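Local coordinates for protein carboxyl esterase NP (Bacillus subtilis, PDB 4CCW) that hydrolyses carboxylic esters to an alcohol and a carboxylate, as a carboxylesterase of the alpha/beta hydrolase superfamily, at residues 235-239 and 286-290; 249-253 and 264-268; 28-34 and 46-50. One frame throughout, in Å; residues are numbered along the deposited sequence.

Interaction 1 of 3, residues 235-239 and 286-290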
ATOM      1  N   PRO A 235      -5.426 -10.215  14.402  1.00 27.76           N
ATOM      2  CA  PRO A 235      -6.104 -10.949  13.318  1.00 27.28           C
ATOM      3  C   PRO A 235      -5.738 -10.388  11.953  1.00 26.54           C
ATOM      4  O   PRO A 235      -5.705  -9.163  11.774  1.00 26.93           O
ATOM      5  CB  PRO A 235      -7.608 -10.726  13.592  1.00 28.18           C
ATOM      6  CG  PRO A 235      -7.698 -10.003  14.890  1.00 29.29           C
ATOM      7  CD  PRO A 235      -6.361  -9.419  15.216  1.00 29.10           C
ATOM      8  N   ILE A 236      -5.493 -11.292  10.996  1.00 25.59           N
ATOM      9  CA  ILE A 236      -5.081 -10.943   9.654  1.00 24.99           C
ATOM     10  C   ILE A 236      -6.005 -11.569   8.623  1.00 25.05           C
ATOM     11  O   ILE A 236      -6.381 -12.735   8.746  1.00 25.01           O
ATOM     12  CB  ILE A 236      -3.633 -11.412   9.405  1.00 24.14           C
ATOM     13  CG1 ILE A 236      -2.661 -10.628  10.308  1.00 24.21           C
ATOM     14  CG2 ILE A 236      -3.263 -11.344   7.927  1.00 23.32           C
ATOM     15  CD1 ILE A 236      -1.254 -11.173  10.274  1.00 24.08           C
ATOM     16  N   LEU A 237      -6.400 -10.765   7.638  1.00 24.74           N
ATOM     17  CA  LEU A 237      -7.077 -11.273   6.459  1.00 24.83           C
ATOM     18  C   LEU A 237      -6.059 -11.126   5.357  1.00 23.52           C
ATOM     19  O   LEU A 237      -5.611 -10.024   5.075  1.00 23.87           O
ATOM     20  CB  LEU A 237      -8.344 -10.470   6.126  1.00 25.64           C
ATOM     21  CG  LEU A 237      -8.992 -10.732   4.754  1.00 26.19           C
ATOM     22  CD1 LEU A 237      -9.769 -12.046   4.765  1.00 26.31           C
ATOM     23  CD2 LEU A 237      -9.937  -9.592   4.386  1.00 27.21           C
ATOM     24  N   LEU A 238      -5.698 -12.236   4.730  1.00 22.92           N
ATOM     25  CA  LEU A 238      -4.768 -12.210   3.610  1.00 22.05           C
ATOM     26  C   LEU A 238      -5.512 -12.495   2.323  1.00 22.31           C
ATOM     27  O   LEU A 238      -6.062 -13.572   2.162  1.00 22.57           O
ATOM     28  CB  LEU A 238      -3.627 -13.222   3.815  1.00 21.31           C
ATOM     29  CG  LEU A 238      -2.663 -13.420   2.635  1.00 20.68           C
ATOM     30  CD1 LEU A 238      -1.880 -12.125   2.364  1.00 20.26           C
ATOM     31  CD2 LEU A 238      -1.674 -14.559   2.930  1.00 20.17           C
ATOM     32  N   LEU A 239      -5.558 -11.504   1.431  1.00 22.28           N
ATOM     33  CA  LEU A 239      -6.122 -11.666   0.097  1.00 22.92           C
ATOM     34  C   LEU A 239      -5.040 -11.648  -0.956  1.00 22.28           C
ATOM     35  O   LEU A 239      -4.196 -10.740  -0.981  1.00 22.49           O
ATOM     36  CB  LEU A 239      -7.126 -10.553  -0.225  1.00 24.26           C
ATOM     37  CG  LEU A 239      -8.321 -10.379   0.700  1.00 25.06           C
ATOM     38  CD1 LEU A 239      -9.264  -9.312   0.148  1.00 26.17           C
ATOM     39  CD2 LEU A 239      -9.077 -11.694   0.921  1.00 25.84           C
ATOM     40  N   ARG A 286     -15.638  -8.128   1.168  1.00 33.28           N
ATOM     41  CA  ARG A 286     -14.857  -9.148   1.862  1.00 32.69           C
ATOM     42  C   ARG A 286     -14.102  -8.538   3.036  1.00 32.22           C
ATOM     43  O   ARG A 286     -14.092  -9.094   4.122  1.00 32.49           O
ATOM     44  CB  ARG A 286     -13.886  -9.848   0.898  1.00 31.42           C
ATOM     45  CG  ARG A 286     -13.011 -10.919   1.547  1.00 31.56           C
ATOM     46  CD  ARG A 286     -13.850 -12.084   2.042  1.00 33.32           C
ATOM     47  NE  ARG A 286     -13.146 -13.063   2.883  1.00 33.60           N
ATOM     48  CZ  ARG A 286     -13.196 -13.099   4.220  1.00 34.30           C
ATOM     49  NH1 ARG A 286     -13.885 -12.187   4.900  1.00 34.61           N
ATOM     50  NH2 ARG A 286     -12.548 -14.053   4.885  1.00 34.25           N
ATOM     51  N   VAL A 287     -13.462  -7.398   2.800  1.00 32.06           N
ATOM     52  CA  VAL A 287     -12.721  -6.701   3.849  1.00 32.47           C
ATOM     53  C   VAL A 287     -13.666  -6.212   4.942  1.00 34.80           C
ATOM     54  O   VAL A 287     -13.394  -6.375   6.140  1.00 35.08           O
ATOM     55  CB  VAL A 287     -11.892  -5.534   3.276  1.00 31.67           C
ATOM     56  CG1 VAL A 287     -11.401  -4.628   4.400  1.00 32.18           C
ATOM     57  CG2 VAL A 287     -10.719  -6.057   2.457  1.00 30.19           C
ATOM     58  N   MET A 288     -14.793  -5.633   4.536  1.00 37.16           N
ATOM     59  CA  MET A 288     -15.780  -5.180   5.508  1.00 40.84           C
ATOM     60  C   MET A 288     -16.279  -6.309   6.399  1.00 40.94           C
ATOM     61  O   MET A 288     -16.383  -6.147   7.614  1.00 41.40           O
ATOM     62  CB  MET A 288     -16.961  -4.508   4.825  1.00 43.93           C
ATOM     63  CG  MET A 288     -17.410  -3.288   5.594  1.00 49.51           C
ATOM     64  SD  MET A 288     -16.359  -1.906   5.116  1.00 52.66           S
ATOM     65  CE  MET A 288     -17.387  -1.354   3.760  1.00 50.96           C
ATOM     66  N   ARG A 289     -16.570  -7.449   5.780  1.00 40.94           N
ATOM     67  CA  ARG A 289     -17.081  -8.617   6.490  1.00 41.85           C
ATOM     68  C   ARG A 289     -16.087  -9.073   7.549  1.00 40.49           C
ATOM     69  O   ARG A 289     -16.479  -9.410   8.672  1.00 41.08           O
ATOM     70  CB  ARG A 289     -17.350  -9.749   5.498  1.00 43.34           C
ATOM     71  CG  ARG A 289     -18.131 -10.926   6.051  1.00 47.29           C
ATOM     72  CD  ARG A 289     -18.523 -11.852   4.907  1.00 49.78           C
ATOM     73  NE  ARG A 289     -17.472 -12.814   4.572  1.00 50.12           N
ATOM     74  CZ  ARG A 289     -17.152 -13.201   3.338  1.00 49.86           C
ATOM     75  NH1 ARG A 289     -17.761 -12.684   2.280  1.00 50.93           N
ATOM     76  NH2 ARG A 289     -16.193 -14.098   3.158  1.00 49.63           N
ATOM     77  N   PHE A 290     -14.804  -9.064   7.181  1.00 37.63           N
ATOM     78  CA  PHE A 290     -13.726  -9.424   8.091  1.00 37.34           C
ATOM     79  C   PHE A 290     -13.626  -8.484   9.296  1.00 38.28           C
ATOM     80  O   PHE A 290     -13.463  -8.941  10.429  1.00 38.69           O
ATOM     81  CB  PHE A 290     -12.391  -9.471   7.345  1.00 34.46           C
ATOM     82  CG  PHE A 290     -11.212  -9.739   8.235  1.00 34.27           C
ATOM     83  CD1 PHE A 290     -10.973 -11.019   8.723  1.00 34.24           C
ATOM     84  CD2 PHE A 290     -10.346  -8.712   8.592  1.00 33.82           C
ATOM     85  CE1 PHE A 290      -9.889 -11.273   9.552  1.00 34.21           C
ATOM     86  CE2 PHE A 290      -9.264  -8.963   9.430  1.00 34.34           C
ATOM     87  CZ  PHE A 290      -9.037 -10.242   9.907  1.00 33.61           C
TER
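Leu237 and Phe290 bury more surface than any other residues where strand 236-239 packs against helix 286-290, and their CA atoms are the nearest pair across the segments, 7.1 Å apart. The Phe290 ring turns one face to Leu237, whose CB sits 3.5 Å from the ring centroid and 6° off its normal, a CH-pi contact, while Phe290 CZ reaches to 3.5 Å from Leu237 N. Pro235 C lies at the ring's edge, 3.9 Å from Phe290 CZ, and Pro235 CB makes an apolar contact with the same CZ at 4.0 Å. Antiparallel at 165° and 9.9 Å apart, the two axes follow the layering of the alpha/beta hydrolase fold, in which the C-terminal helix 280-291 covers one face of the central sheet. Further along, Leu237 CD2 meets Val287 CG2 at 4.1 Å, and Leu239 CD1 the same CG2 at 4.2 Å. Arg286 joins through its guanidinium face and methylenes: Leu237 CD1 rests over one face, 3.4 Å from Arg286 NH2, and Leu239 CD2 lies 4.1 Å from Arg286 CG. Its charge is answered on the adjoining strand 263-268, where NE forms a salt bridge with Glu266 and NH2 one with Glu264.

Interaction 2 of 3, residues 249-253 and 264-268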
ATOM      1  N   PRO A 249       0.857 -17.239  -5.829  1.00 20.83           N
ATOM      2  CA  PRO A 249      -0.043 -16.824  -4.754  1.00 21.01           C
ATOM      3  C   PRO A 249      -0.452 -18.006  -3.898  1.00 21.21           C
ATOM      4  O   PRO A 249      -0.717 -17.841  -2.720  1.00 21.03           O
ATOM      5  CB  PRO A 249      -1.249 -16.231  -5.499  1.00 21.04           C
ATOM      6  CG  PRO A 249      -1.249 -16.912  -6.837  1.00 21.65           C
ATOM      7  CD  PRO A 249       0.218 -17.150  -7.152  1.00 21.45           C
ATOM      8  N   HIS A 250      -0.492 -19.200  -4.484  1.00 22.22           N
ATOM      9  CA  HIS A 250      -0.817 -20.395  -3.676  1.00 22.63           C
ATOM     10  C   HIS A 250       0.310 -20.805  -2.758  1.00 22.48           C
ATOM     11  O   HIS A 250       0.083 -21.195  -1.599  1.00 22.50           O
ATOM     12  CB  HIS A 250      -1.347 -21.531  -4.555  1.00 24.07           C
ATOM     13  CG  HIS A 250      -2.744 -21.268  -5.074  1.00 25.18           C
ATOM     14  ND1 HIS A 250      -3.847 -21.492  -4.331  1.00 26.02           N
ATOM     15  CD2 HIS A 250      -3.186 -20.740  -6.288  1.00 25.70           C
ATOM     16  CE1 HIS A 250      -4.948 -21.153  -5.042  1.00 26.75           C
ATOM     17  NE2 HIS A 250      -4.541 -20.687  -6.238  1.00 26.42           N
ATOM     18  N   SER A 251       1.546 -20.669  -3.237  1.00 22.20           N
ATOM     19  CA  SER A 251       2.702 -20.857  -2.371  1.00 22.16           C
ATOM     20  C   SER A 251       2.676 -19.836  -1.223  1.00 21.14           C
ATOM     21  O   SER A 251       2.999 -20.184  -0.098  1.00 21.66           O
ATOM     22  CB  SER A 251       4.004 -20.727  -3.162  1.00 22.88           C
ATOM     23  OG  SER A 251       3.948 -21.532  -4.334  1.00 24.80           O
ATOM     24  N   ALA A 252       2.322 -18.579  -1.516  1.00 20.27           N
ATOM     25  CA  ALA A 252       2.225 -17.537  -0.488  1.00 19.86           C
ATOM     26  C   ALA A 252       1.175 -17.869   0.569  1.00 19.98           C
ATOM     27  O   ALA A 252       1.432 -17.735   1.772  1.00 19.73           O
ATOM     28  CB  ALA A 252       1.920 -16.179  -1.116  1.00 19.89           C
ATOM     29  N   LEU A 253      -0.007 -18.286   0.112  1.00 19.95           N
ATOM     30  CA  LEU A 253      -1.087 -18.676   1.022  1.00 20.40           C
ATOM     31  C   LEU A 253      -0.619 -19.835   1.907  1.00 21.04           C
ATOM     32  O   LEU A 253      -0.908 -19.861   3.110  1.00 20.78           O
ATOM     33  CB  LEU A 253      -2.353 -19.058   0.244  1.00 21.00           C
ATOM     34  CG  LEU A 253      -3.562 -19.503   1.100  1.00 21.45           C
ATOM     35  CD1 LEU A 253      -4.870 -19.081   0.450  1.00 22.10           C
ATOM     36  CD2 LEU A 253      -3.531 -21.005   1.286  1.00 22.31           C
ATOM     37  N   GLU A 264      -7.165 -15.462   8.101  1.00 27.70           N
ATOM     38  CA  GLU A 264      -8.154 -15.875   7.121  1.00 27.99           C
ATOM     39  C   GLU A 264      -7.496 -15.522   5.794  1.00 26.14           C
ATOM     40  O   GLU A 264      -7.247 -14.356   5.509  1.00 25.08           O
ATOM     41  CB  GLU A 264      -9.498 -15.139   7.336  1.00 29.35           C
ATOM     42  CG  GLU A 264     -10.129 -15.380   8.716  1.00 31.98           C
ATOM     43  CD  GLU A 264     -11.539 -14.810   8.862  1.00 33.72           C
ATOM     44  OE1 GLU A 264     -12.111 -14.299   7.880  1.00 33.43           O
ATOM     45  OE2 GLU A 264     -12.098 -14.886   9.972  1.00 36.51           O
ATOM     46  N   ALA A 265      -7.150 -16.535   5.007  1.00 25.86           N
ATOM     47  CA  ALA A 265      -6.414 -16.296   3.773  1.00 24.59           C
ATOM     48  C   ALA A 265      -7.137 -16.923   2.597  1.00 25.35           C
ATOM     49  O   ALA A 265      -7.695 -18.008   2.727  1.00 25.94           O
ATOM     50  CB  ALA A 265      -4.988 -16.841   3.885  1.00 23.88           C
ATOM     51  N   GLU A 266      -7.132 -16.233   1.454  1.00 25.04           N
ATOM     52  CA  GLU A 266      -7.767 -16.764   0.244  1.00 26.43           C
ATOM     53  C   GLU A 266      -7.148 -16.213  -1.022  1.00 25.33           C
ATOM     54  O   GLU A 266      -6.615 -15.095  -1.038  1.00 24.31           O
ATOM     55  CB  GLU A 266      -9.292 -16.537   0.245  1.00 28.85           C
ATOM     56  CG  GLU A 266      -9.707 -15.081   0.150  1.00 29.90           C
ATOM     57  CD  GLU A 266     -11.213 -14.904   0.157  1.00 33.27           C
ATOM     58  OE1 GLU A 266     -11.843 -15.165   1.210  1.00 34.48           O
ATOM     59  OE2 GLU A 266     -11.768 -14.528  -0.900  1.00 35.15           O
ATOM     60  N   VAL A 267      -7.213 -17.033  -2.071  1.00 25.76           N
ATOM     61  CA  VAL A 267      -6.804 -16.638  -3.411  1.00 25.83           C
ATOM     62  C   VAL A 267      -8.079 -16.346  -4.181  1.00 27.29           C
ATOM     63  O   VAL A 267      -8.926 -17.222  -4.351  1.00 28.47           O
ATOM     64  CB  VAL A 267      -6.001 -17.737  -4.126  1.00 25.91           C
ATOM     65  CG1 VAL A 267      -5.725 -17.336  -5.577  1.00 26.70           C
ATOM     66  CG2 VAL A 267      -4.688 -17.992  -3.403  1.00 24.81           C
ATOM     67  N   ILE A 268      -8.199 -15.105  -4.631  1.00 27.39           N
ATOM     68  CA  ILE A 268      -9.405 -14.584  -5.265  1.00 29.43           C
ATOM     69  C   ILE A 268      -9.421 -14.839  -6.768  1.00 30.59           C
ATOM     70  O   ILE A 268      -8.396 -14.741  -7.430  1.00 28.99           O
ATOM     71  CB  ILE A 268      -9.539 -13.076  -4.982  1.00 29.81           C
ATOM     72  CG1 ILE A 268      -9.898 -12.872  -3.514  1.00 29.17           C
ATOM     73  CG2 ILE A 268     -10.577 -12.423  -5.894  1.00 31.82           C
ATOM     74  CD1 ILE A 268      -9.668 -11.462  -3.028  1.00 30.13           C
TER
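Val267 pushes its CG2 methyl over one face of the His250 imidazole, 3.8 Å from the ring centroid and 19° off the normal, in a CH-pi contact whose closest atoms are Val267 CG2 and His250 CE1 at 3.6 Å. The CA-to-CB bond of His250 points sideways, and it is the ring that reaches the valine. The same methyl also lies 4.4 Å from Pro249 CB and 4.0 Å from Leu253 CD1, so CG2 touches three residues of one helical turn, closed by the backbone hydrogen bond from Leu253 N to Pro249 O, 3.0 Å, while Val267 CG1 also lies 3.6 Å from His250 NE2. Leu253 extends the contact back along the strand: its CD1 lies 4.1 Å from Ala265 CB and 3.7 Å from Glu266 CA, covering the backbone between the two residues that point toward the helix, Ala265 and Val267. Helix and strand run antiparallel, at 173° with axes 8.7 Å apart, as expected within the beta-alpha-beta crossover formed by strand 236-241, helix 249-259 and strand 263-268. The contact illustrates how a crossover helix in an alpha/beta protein packs on its strand through apolar surfaces. Glu266 points the other way, toward the sheet face covered by helix 280-291, where its carboxylate is hydrogen-bonded to the Tyr282 hydroxyl and forms a salt bridge with Arg286. With no hydrogen bond between them, the two segments are held here by van der Waals and CH-pi contacts, which are less directional than hydrogen bonds.

Interaction 3 of 3, residues 28-34 and 46-50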
ATOM      1  N   TRP A  28     -12.128  10.365  -6.659  1.00 51.98           N
ATOM      2  CA  TRP A  28     -12.600  10.066  -5.308  1.00 51.65           C
ATOM      3  C   TRP A  28     -14.074  10.403  -5.240  1.00 53.30           C
ATOM      4  O   TRP A  28     -14.447  11.571  -5.406  1.00 55.04           O
ATOM      5  CB  TRP A  28     -11.833  10.935  -4.325  1.00 50.85           C
ATOM      6  CG  TRP A  28     -11.496  10.321  -2.990  1.00 49.90           C
ATOM      7  CD1 TRP A  28     -12.210  10.431  -1.795  1.00 50.50           C
ATOM      8  CD2 TRP A  28     -10.307   9.520  -2.653  1.00 48.07           C
ATOM      9  NE1 TRP A  28     -11.573   9.759  -0.783  1.00 49.83           N
ATOM     10  CE2 TRP A  28     -10.426   9.189  -1.230  1.00 48.35           C
ATOM     11  CE3 TRP A  28      -9.203   9.056  -3.366  1.00 47.85           C
ATOM     12  CZ2 TRP A  28      -9.471   8.427  -0.571  1.00 47.88           C
ATOM     13  CZ3 TRP A  28      -8.249   8.286  -2.692  1.00 47.15           C
ATOM     14  CH2 TRP A  28      -8.379   7.980  -1.326  1.00 47.18           C
ATOM     15  N   PRO A  29     -14.943   9.393  -5.012  1.00 54.21           N
ATOM     16  CA  PRO A  29     -16.394   9.640  -5.096  1.00 57.12           C
ATOM     17  C   PRO A  29     -17.046  10.066  -3.783  1.00 58.66           C
ATOM     18  O   PRO A  29     -18.274   9.997  -3.650  1.00 61.09           O
ATOM     19  CB  PRO A  29     -16.942   8.282  -5.533  1.00 58.30           C
ATOM     20  CG  PRO A  29     -15.991   7.297  -4.947  1.00 56.90           C
ATOM     21  CD  PRO A  29     -14.652   7.971  -4.751  1.00 54.39           C
ATOM     22  N   VAL A  30     -16.238  10.506  -2.826  1.00 57.85           N
ATOM     23  CA  VAL A  30     -16.752  10.969  -1.540  1.00 60.29           C
ATOM     24  C   VAL A  30     -15.974  12.207  -1.083  1.00 60.14           C
ATOM     25  O   VAL A  30     -14.883  12.468  -1.579  1.00 58.46           O
ATOM     26  CB  VAL A  30     -16.731   9.829  -0.487  1.00 60.96           C
ATOM     27  CG1 VAL A  30     -15.324   9.593   0.057  1.00 57.99           C
ATOM     28  CG2 VAL A  30     -17.712  10.113   0.638  1.00 65.42           C
ATOM     29  N   ARG A  31     -16.542  12.981  -0.160  1.00 63.15           N
ATOM     30  CA  ARG A  31     -15.860  14.165   0.358  1.00 63.98           C
ATOM     31  C   ARG A  31     -14.587  13.767   1.098  1.00 61.24           C
ATOM     32  O   ARG A  31     -14.604  12.883   1.959  1.00 61.38           O
ATOM     33  CB  ARG A  31     -16.767  14.979   1.287  1.00 68.36           C
ATOM     34  CG  ARG A  31     -16.520  16.477   1.186  1.00 71.18           C
ATOM     35  CD  ARG A  31     -16.902  17.258   2.438  1.00 75.81           C
ATOM     36  NE  ARG A  31     -18.191  16.868   3.011  1.00 79.34           N
ATOM     37  CZ  ARG A  31     -18.353  16.395   4.247  1.00 81.04           C
ATOM     38  NH1 ARG A  31     -17.310  16.251   5.057  1.00 79.63           N
ATOM     39  NH2 ARG A  31     -19.562  16.069   4.677  1.00 84.55           N
ATOM     40  N   CYS A  32     -13.481  14.412   0.752  1.00 59.60           N
ATOM     41  CA  CYS A  32     -12.225  14.161   1.447  1.00 57.81           C
ATOM     42  C   CYS A  32     -11.432  15.440   1.692  1.00 58.73           C
ATOM     43  O   CYS A  32     -11.723  16.490   1.106  1.00 61.48           O
ATOM     44  CB  CYS A  32     -11.380  13.156   0.673  1.00 54.76           C
ATOM     45  SG  CYS A  32     -10.687  13.836  -0.847  1.00 55.70           S
ATOM     46  N   LYS A  33     -10.444  15.347   2.576  1.00 57.05           N
ATOM     47  CA  LYS A  33      -9.492  16.430   2.775  1.00 57.65           C
ATOM     48  C   LYS A  33      -8.064  15.915   2.699  1.00 54.57           C
ATOM     49  O   LYS A  33      -7.740  14.853   3.240  1.00 52.58           O
ATOM     50  CB  LYS A  33      -9.746  17.187   4.087  1.00 61.02           C
ATOM     51  CG  LYS A  33      -9.614  16.374   5.366  1.00 60.41           C
ATOM     52  CD  LYS A  33      -9.699  17.286   6.578  1.00 64.33           C
ATOM     53  CE  LYS A  33      -9.816  16.496   7.869  1.00 65.17           C
ATOM     54  NZ  LYS A  33      -9.971  17.390   9.051  1.00 69.23           N
ATOM     55  N   SER A  34      -7.228  16.670   1.994  1.00 54.69           N
ATOM     56  CA  SER A  34      -5.799  16.406   1.914  1.00 52.91           C
ATOM     57  C   SER A  34      -5.086  17.274   2.932  1.00 54.64           C
ATOM     58  O   SER A  34      -5.404  18.453   3.077  1.00 58.18           O
ATOM     59  CB  SER A  34      -5.277  16.733   0.520  1.00 53.63           C
ATOM     60  OG  SER A  34      -5.771  15.810  -0.429  1.00 53.40           O
ATOM     61  N   VAL A  46      -1.807  12.821   3.815  1.00 32.69           N
ATOM     62  CA  VAL A  46      -2.947  11.991   4.208  1.00 32.26           C
ATOM     63  C   VAL A  46      -4.216  12.512   3.543  1.00 33.47           C
ATOM     64  O   VAL A  46      -4.434  13.729   3.445  1.00 33.82           O
ATOM     65  CB  VAL A  46      -3.146  11.976   5.749  1.00 32.55           C
ATOM     66  CG1 VAL A  46      -4.284  11.038   6.159  1.00 32.36           C
ATOM     67  CG2 VAL A  46      -1.875  11.556   6.461  1.00 32.26           C
ATOM     68  N   ILE A  47      -5.042  11.578   3.081  1.00 33.49           N
ATOM     69  CA  ILE A  47      -6.387  11.876   2.597  1.00 34.59           C
ATOM     70  C   ILE A  47      -7.406  11.243   3.559  1.00 34.32           C
ATOM     71  O   ILE A  47      -7.423  10.020   3.741  1.00 33.94           O
ATOM     72  CB  ILE A  47      -6.598  11.329   1.174  1.00 34.32           C
ATOM     73  CG1 ILE A  47      -5.481  11.814   0.247  1.00 34.96           C
ATOM     74  CG2 ILE A  47      -7.955  11.757   0.635  1.00 35.54           C
ATOM     75  CD1 ILE A  47      -5.272  10.946  -0.969  1.00 34.61           C
ATOM     76  N   ALA A  48      -8.240  12.072   4.192  1.00 35.00           N
ATOM     77  CA  ALA A  48      -9.256  11.586   5.129  1.00 34.80           C
ATOM     78  C   ALA A  48     -10.651  11.635   4.523  1.00 35.76           C
ATOM     79  O   ALA A  48     -11.015  12.608   3.870  1.00 36.49           O
ATOM     80  CB  ALA A  48      -9.219  12.379   6.432  1.00 35.48           C
ATOM     81  N   SER A  49     -11.415  10.573   4.756  1.00 35.62           N
ATOM     82  CA  SER A  49     -12.805  10.469   4.323  1.00 36.97           C
ATOM     83  C   SER A  49     -13.616   9.798   5.429  1.00 36.90           C
ATOM     84  O   SER A  49     -13.055   9.133   6.299  1.00 36.88           O
ATOM     85  CB  SER A  49     -12.896   9.602   3.063  1.00 37.12           C
ATOM     86  OG  SER A  49     -11.929   9.964   2.105  1.00 38.92           O
ATOM     87  N   GLY A  50     -14.938   9.941   5.382  1.00 37.65           N
ATOM     88  CA  GLY A  50     -15.804   9.223   6.317  1.00 37.60           C
ATOM     89  C   GLY A  50     -16.135  10.019   7.565  1.00 38.55           C
ATOM     90  O   GLY A  50     -15.520  11.060   7.819  1.00 38.19           O
TER
HETATM   91  O   HOH W   1     -16.268  11.404   3.237  1.00 38.92           O
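This is an antiparallel strand pairing, between the start of strand 32-39 and the end of strand 42-49, at an outer part of the sheet and away from the active site. Lys33 and Ala48 form a hydrogen-bonded pair, with Lys33 N to Ala48 O at 3.1 Å and Ala48 N to Lys33 O at 3.0 Å; Ser34 and Ile47 follow as a non-hydrogen-bonded pair, CA atoms 4.6 Å apart. Before the strand, the chain curls so that Trp28 packs on the side that carries Ile47 and Ser49. Its NE1 donates to Ser49 OG at 2.9 Å, and Ile47 CG2 lies over the six-membered ring, 4.2 Å from its centroid, a CH-pi contact 25° off the normal. At the open end a water bridges the two segments, donating to Arg31 O at 2.6 Å and accepting from Gly50 N at 2.9 Å. Strand 42-49 also pairs with strand 82-86, which places this beta hairpin at the antiparallel N-terminal end of the otherwise mainly parallel alpha/beta hydrolase sheet.

All three contacts draw on one sheet. Interactions 1 and 2, with centres about 12 Å apart, meet through neighbouring strands: Leu238 N lies 2.7 Å from Glu264 O and Ile236 O 2.9 Å from Glu264 N, both probable hydrogen bonds. Interaction 2 is nested inside the loop closed by interaction 1, and together they place helices on opposite faces of this part of the sheet. Interaction 3 closes earlier in the chain, its centre about 22 Å from interaction 1's and about 31 Å from interaction 2's. His273, the probable catalytic proton acceptor and a ligand-pocket residue, has its side chain about 10 Å from that of Leu239 and about 9 Å from that of Pro249.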